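Local coordinates for protein cellulose 1,4-beta-cellobiosidase (Thermobifida fusca, PDB 4JJJ) that probably hydrolyses the beta-1,4-glucosidic bonds of cellulose to release cellobiose, this chain being the glycoside hydrolase family 48 catalytic domain of a longer protein, at residues V425-Y430 with L509-K514; Y56-A61 with V230-W235. The protein carries 1 engineered substitution. All coordinates share one frame; numbering follows the deposited sequence.

Contact 1: V425-Y430 with L509-K514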
# COMPACT_ATOMS: atom_id res chain seq x y z
N VAL A 425 13.77 -5.99 5.77
CA VAL A 425 14.61 -6.34 6.94
C VAL A 425 15.85 -7.10 6.48
O VAL A 425 16.95 -6.83 6.97
CB VAL A 425 13.77 -7.15 7.98
CG1 VAL A 425 14.64 -7.53 9.18
CG2 VAL A 425 12.57 -6.30 8.40
N ALA A 426 15.68 -8.08 5.57
CA ALA A 426 16.80 -8.81 5.04
C ALA A 426 17.72 -7.93 4.26
O ALA A 426 18.97 -8.16 4.28
CB ALA A 426 16.30 -10.00 4.22
N GLN A 427 17.17 -6.99 3.50
CA GLN A 427 18.01 -6.09 2.74
C GLN A 427 18.88 -5.22 3.72
O GLN A 427 20.07 -5.06 3.48
CB GLN A 427 17.26 -5.17 1.85
CG GLN A 427 16.70 -5.81 0.58
CD GLN A 427 16.15 -4.75 -0.39
OE1 GLN A 427 16.04 -3.58 -0.14
NE2 GLN A 427 15.76 -5.25 -1.51
N LEU A 428 18.28 -4.70 4.77
CA LEU A 428 19.06 -3.99 5.78
C LEU A 428 20.18 -4.84 6.32
O LEU A 428 21.35 -4.37 6.45
CB LEU A 428 18.13 -3.50 6.89
CG LEU A 428 18.83 -2.81 8.02
CD1 LEU A 428 19.39 -1.44 7.49
CD2 LEU A 428 17.86 -2.59 9.19
N TYR A 429 19.83 -6.06 6.71
CA TYR A 429 20.80 -7.00 7.25
C TYR A 429 21.95 -7.25 6.26
O TYR A 429 23.10 -7.15 6.60
CB TYR A 429 20.09 -8.32 7.60
CG TYR A 429 20.95 -9.38 8.14
CD1 TYR A 429 21.80 -9.18 9.23
CD2 TYR A 429 20.98 -10.59 7.51
CE1 TYR A 429 22.62 -10.19 9.65
CE2 TYR A 429 21.80 -11.63 7.93
CZ TYR A 429 22.62 -11.42 9.00
OH TYR A 429 23.41 -12.51 9.48
N TYR A 430 21.60 -7.40 4.96
CA TYR A 430 22.62 -7.49 3.93
C TYR A 430 23.53 -6.26 3.92
O TYR A 430 24.78 -6.42 3.83
CB TYR A 430 21.95 -7.74 2.60
CG TYR A 430 22.84 -7.55 1.40
CD1 TYR A 430 23.99 -8.33 1.23
CD2 TYR A 430 22.50 -6.64 0.44
CE1 TYR A 430 24.80 -8.12 0.13
CE2 TYR A 430 23.32 -6.46 -0.71
CZ TYR A 430 24.48 -7.20 -0.84
OH TYR A 430 25.23 -7.00 -2.03
N LEU A 509 14.99 -14.63 1.48
CA LEU A 509 15.89 -15.74 1.79
C LEU A 509 17.32 -15.52 1.22
O LEU A 509 18.30 -15.81 1.90
CB LEU A 509 15.30 -17.08 1.28
CG LEU A 509 14.00 -17.50 2.04
CD1 LEU A 509 13.36 -18.71 1.40
CD2 LEU A 509 14.28 -17.76 3.48
N MET A 510 17.41 -14.98 0.03
CA MET A 510 18.71 -14.70 -0.60
C MET A 510 19.48 -13.63 0.16
O MET A 510 20.68 -13.85 0.42
CB MET A 510 18.50 -14.29 -2.05
CG MET A 510 18.25 -15.52 -2.96
SD MET A 510 18.31 -15.08 -4.71
CE MET A 510 17.02 -13.85 -4.90
N TYR A 511 18.86 -12.50 0.48
CA TYR A 511 19.56 -11.42 1.22
C TYR A 511 20.04 -11.97 2.52
O TYR A 511 21.18 -11.68 3.01
CB TYR A 511 18.66 -10.18 1.37
CG TYR A 511 18.50 -9.40 0.10
CD1 TYR A 511 17.31 -9.43 -0.58
CD2 TYR A 511 19.51 -8.57 -0.37
CE1 TYR A 511 17.18 -8.66 -1.74
CE2 TYR A 511 19.42 -7.82 -1.51
CZ TYR A 511 18.26 -7.88 -2.25
OH TYR A 511 18.03 -7.13 -3.36
N TYR A 512 19.16 -12.71 3.22
CA TYR A 512 19.55 -13.30 4.50
C TYR A 512 20.69 -14.30 4.38
O TYR A 512 21.64 -14.29 5.18
CB TYR A 512 18.35 -14.01 5.09
CG TYR A 512 18.66 -14.78 6.38
CD1 TYR A 512 18.91 -14.11 7.60
CD2 TYR A 512 18.62 -16.15 6.35
CE1 TYR A 512 19.17 -14.85 8.80
CE2 TYR A 512 18.92 -16.87 7.53
CZ TYR A 512 19.15 -16.21 8.71
OH TYR A 512 19.32 -16.93 9.83
N ALA A 513 20.61 -15.12 3.36
CA ALA A 513 21.68 -16.10 3.12
C ALA A 513 22.98 -15.46 2.81
O ALA A 513 24.02 -15.98 3.26
CB ALA A 513 21.27 -17.03 1.99
N LYS A 514 22.95 -14.42 2.00
CA LYS A 514 24.19 -13.75 1.58
C LYS A 514 24.97 -13.31 2.81
O LYS A 514 26.20 -13.57 2.87
CB LYS A 514 23.91 -12.62 0.65
CG LYS A 514 25.18 -11.87 0.18
CD LYS A 514 26.05 -12.75 -0.64
CE LYS A 514 27.31 -12.00 -1.05
NZ LYS A 514 28.05 -12.83 -2.01
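Ala426 and Tyr512 mark the closest backbone approach, their CA atoms 5.3 Å apart, between two helix segments that run roughly parallel, with axes 8.0 Å apart at nearest and N-to-C directions differing by 24°. Beside this point Ala426 CB rests on Tyr511 CB at 3.7 Å, the small side chain being consistent with the close approach of the axes. Tyr511 contributes the largest share of the buried surface. Its CG stands anti to the carbonyl carbon (chi1 -74°), and the side chain runs side by side with that of Gln427, pointing the same way. Gln427 CG sits over the centre of one ring face, 3.6 Å from the centroid of the Tyr511 ring, a CH-pi contact. Beyond it, Gln427 OE1 has its hydrogen-bond partners, Trp235 and Gln231, outside the two segments. Tyr430 reaches the edge of the same ring, CD2 of Tyr430 lying 3.6 Å from CD2 of Tyr511, with the ring planes 51° apart. An alanine in place of Tyr511 would probably leave Gln427 CG without its aromatic platform and open a gap beside Tyr430. Further along the Tyr430 ring, CE1 touches Lys514 CG, 3.8 Å away, while Lys514 NZ bonds to Leu636 O. Tyr429 CE2 meets Tyr512 CD1 at 3.8 Å, and Tyr512 OH is hydrogen-bonded to Asp442, which with Glu438, a neighbour of Tyr429, binds a calcium ion. Two roughly parallel helices, separated in sequence by helix 435-450 and a pair of strands, pack flank to flank, consistent with neighbours in one layer of the (alpha/alpha)6 barrel of this family.

Contact 2: Y56-A61 with V230-W235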
# COMPACT_ATOMS: atom_id res chain seq x y z
N TYR A 56 7.43 -0.04 -10.78
CA TYR A 56 7.94 0.40 -12.08
C TYR A 56 9.31 1.02 -11.87
O TYR A 56 10.28 0.70 -12.56
CB TYR A 56 6.95 1.36 -12.70
CG TYR A 56 7.27 1.97 -14.05
CD1 TYR A 56 8.23 1.45 -14.93
CD2 TYR A 56 6.57 3.14 -14.44
CE1 TYR A 56 8.48 2.09 -16.17
CE2 TYR A 56 6.81 3.79 -15.65
CZ TYR A 56 7.80 3.24 -16.43
OH TYR A 56 8.11 3.98 -17.61
N LEU A 57 9.45 1.81 -10.83
CA LEU A 57 10.78 2.38 -10.45
C LEU A 57 11.72 1.23 -10.22
O LEU A 57 12.89 1.22 -10.68
CB LEU A 57 10.71 3.24 -9.24
CG LEU A 57 9.86 4.48 -9.37
CD1 LEU A 57 9.80 5.19 -8.03
CD2 LEU A 57 10.40 5.45 -10.46
N TRP A 58 11.30 0.24 -9.39
CA TRP A 58 12.17 -0.86 -9.02
C TRP A 58 12.70 -1.61 -10.25
O TRP A 58 13.91 -1.95 -10.37
CB TRP A 58 11.48 -1.84 -8.08
CG TRP A 58 12.31 -2.61 -7.16
CD1 TRP A 58 13.69 -2.76 -7.10
CD2 TRP A 58 11.79 -3.35 -6.04
NE1 TRP A 58 14.03 -3.54 -6.02
CE2 TRP A 58 12.88 -3.94 -5.37
CE3 TRP A 58 10.47 -3.60 -5.59
CZ2 TRP A 58 12.73 -4.75 -4.22
CZ3 TRP A 58 10.30 -4.40 -4.43
CH2 TRP A 58 11.43 -4.94 -3.75
N LEU A 59 11.80 -1.85 -11.25
CA LEU A 59 12.19 -2.55 -12.43
C LEU A 59 13.23 -1.77 -13.22
O LEU A 59 14.23 -2.36 -13.68
CB LEU A 59 10.97 -2.73 -13.30
CG LEU A 59 11.13 -3.56 -14.59
CD1 LEU A 59 11.27 -5.03 -14.28
CD2 LEU A 59 9.96 -3.31 -15.52
N GLU A 60 13.00 -0.47 -13.38
CA GLU A 60 13.97 0.33 -14.11
C GLU A 60 15.25 0.56 -13.37
O GLU A 60 16.28 0.73 -14.03
CB GLU A 60 13.31 1.66 -14.59
CG GLU A 60 12.11 1.48 -15.51
CD GLU A 60 12.35 0.85 -16.84
OE1 GLU A 60 13.40 0.14 -17.03
OE2 GLU A 60 11.42 1.01 -17.66
N ALA A 61 15.21 0.48 -12.04
CA ALA A 61 16.49 0.65 -11.32
C ALA A 61 17.36 -0.57 -11.57
O ALA A 61 18.60 -0.49 -11.77
CB ALA A 61 16.22 0.87 -9.81
N VAL A 230 11.36 5.23 -2.22
CA VAL A 230 12.59 5.63 -1.57
C VAL A 230 13.59 4.50 -1.46
O VAL A 230 14.73 4.68 -1.82
CB VAL A 230 12.32 6.19 -0.13
CG1 VAL A 230 13.64 6.48 0.64
CG2 VAL A 230 11.43 7.45 -0.19
N GLN A 231 13.18 3.33 -1.05
CA GLN A 231 14.01 2.19 -1.02
C GLN A 231 14.64 1.86 -2.39
O GLN A 231 15.82 1.56 -2.48
CB GLN A 231 13.15 0.98 -0.55
CG GLN A 231 13.81 -0.32 -0.61
CD GLN A 231 12.85 -1.48 -0.42
OE1 GLN A 231 11.65 -1.28 -0.36
NE2 GLN A 231 13.39 -2.72 -0.27
N VAL A 232 13.85 1.98 -3.44
CA VAL A 232 14.36 1.74 -4.82
C VAL A 232 15.51 2.70 -5.12
O VAL A 232 16.57 2.31 -5.64
CB VAL A 232 13.26 1.88 -5.90
CG1 VAL A 232 13.90 1.94 -7.28
CG2 VAL A 232 12.27 0.79 -5.70
N MET A 233 15.36 3.97 -4.68
CA MET A 233 16.36 4.95 -5.00
C MET A 233 17.59 4.76 -4.15
O MET A 233 18.71 5.12 -4.59
CB MET A 233 15.76 6.33 -4.91
CG MET A 233 14.75 6.63 -5.96
SD MET A 233 15.26 6.23 -7.68
CE MET A 233 16.69 7.07 -7.75
N PHE A 234 17.53 4.22 -2.94
CA PHE A 234 18.75 3.80 -2.23
C PHE A 234 19.57 2.87 -3.10
O PHE A 234 20.77 2.98 -3.33
CB PHE A 234 18.42 3.11 -0.92
CG PHE A 234 19.57 2.42 -0.33
CD1 PHE A 234 20.52 3.09 0.42
CD2 PHE A 234 19.74 1.09 -0.50
CE1 PHE A 234 21.62 2.45 0.96
CE2 PHE A 234 20.80 0.42 0.02
CZ PHE A 234 21.81 1.11 0.75
N TRP A 235 18.89 1.90 -3.70
CA TRP A 235 19.56 0.91 -4.55
C TRP A 235 20.05 1.50 -5.85
O TRP A 235 21.20 1.21 -6.24
CB TRP A 235 18.64 -0.30 -4.82
CG TRP A 235 18.55 -1.14 -3.56
CD1 TRP A 235 17.42 -1.32 -2.74
CD2 TRP A 235 19.62 -1.83 -2.94
NE1 TRP A 235 17.80 -2.09 -1.63
CE2 TRP A 235 19.12 -2.46 -1.77
CE3 TRP A 235 20.97 -2.01 -3.25
CZ2 TRP A 235 19.94 -3.25 -0.92
CZ3 TRP A 235 21.76 -2.74 -2.43
CH2 TRP A 235 21.24 -3.35 -1.22
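Val232 lies against three residues of helix segment 56-61, next to the point where the CA atoms of Trp58 and Val232 come within 5.4 Å of each other. The two segments are almost parallel, 8° between their N-to-C directions, with axes 9.1 Å apart. Aliphatic packing dominates. Val232 CG1, anti to its own backbone N (chi1 167°), touches Ala61 CB at 3.6 Å and approaches Leu57 CB at 4.0 Å, so that this methyl rests between side chains one helical turn apart. The same CG1 also lies 3.6 Å from Leu57 O, a carbonyl already used within its helix by the amide of Ala61. The other methyl, CG2, meets Trp58 CB at 3.6 Å.

The aromatic part of the contact is a CH-pi approach by that second methyl. CG2 of Val232 is 4.1 Å from the centroid of the five-membered ring of Trp58, displaced 29° from the ring normal and therefore off-centre, towards the CG end of the indole. Around the indole, Glu423 and Glu625 come from helices 416-432 and 620-637.

Polar groups add little between the segments themselves. Gln231 NE2 makes a long approach of 4.5 Å to Trp58 CZ2, but the amide finds its hydrogen bonds elsewhere, NE2 with Gln427 and OE1 with Asn328. Helices 50-67 and 223-242 thus lie side by side, consistent with neighbouring helices in one layer of the (alpha/alpha)6 barrel. With no hydrogen bond or charge pair joining them here, the contact depends on the apolar fit of two valine methyls against alanine, leucine and indole surfaces.

The two contacts, with centres 17 Å apart, meet through helices 416-432 and 223-242. Gln427 OE1 of contact 1 takes two hydrogen bonds from contact 2, from Trp235 NE1 at 2.7 Å and from Gln231 NE2 at 2.8 Å, so one buried oxygen joins both. Nearby, Tyr430 CE2 packs on Trp235 CH2 at 3.8 Å. Contact 2 lies nearer the catalytic region: the side chain of Gln231 is about 7 Å from that of Asn224, the engineered residue at the predicted nucleophile position, and that of Trp58 about 12 Å from a bound glucose unit. Contact 1 instead borders a calcium site, about 5 Å from the Tyr429 side chain.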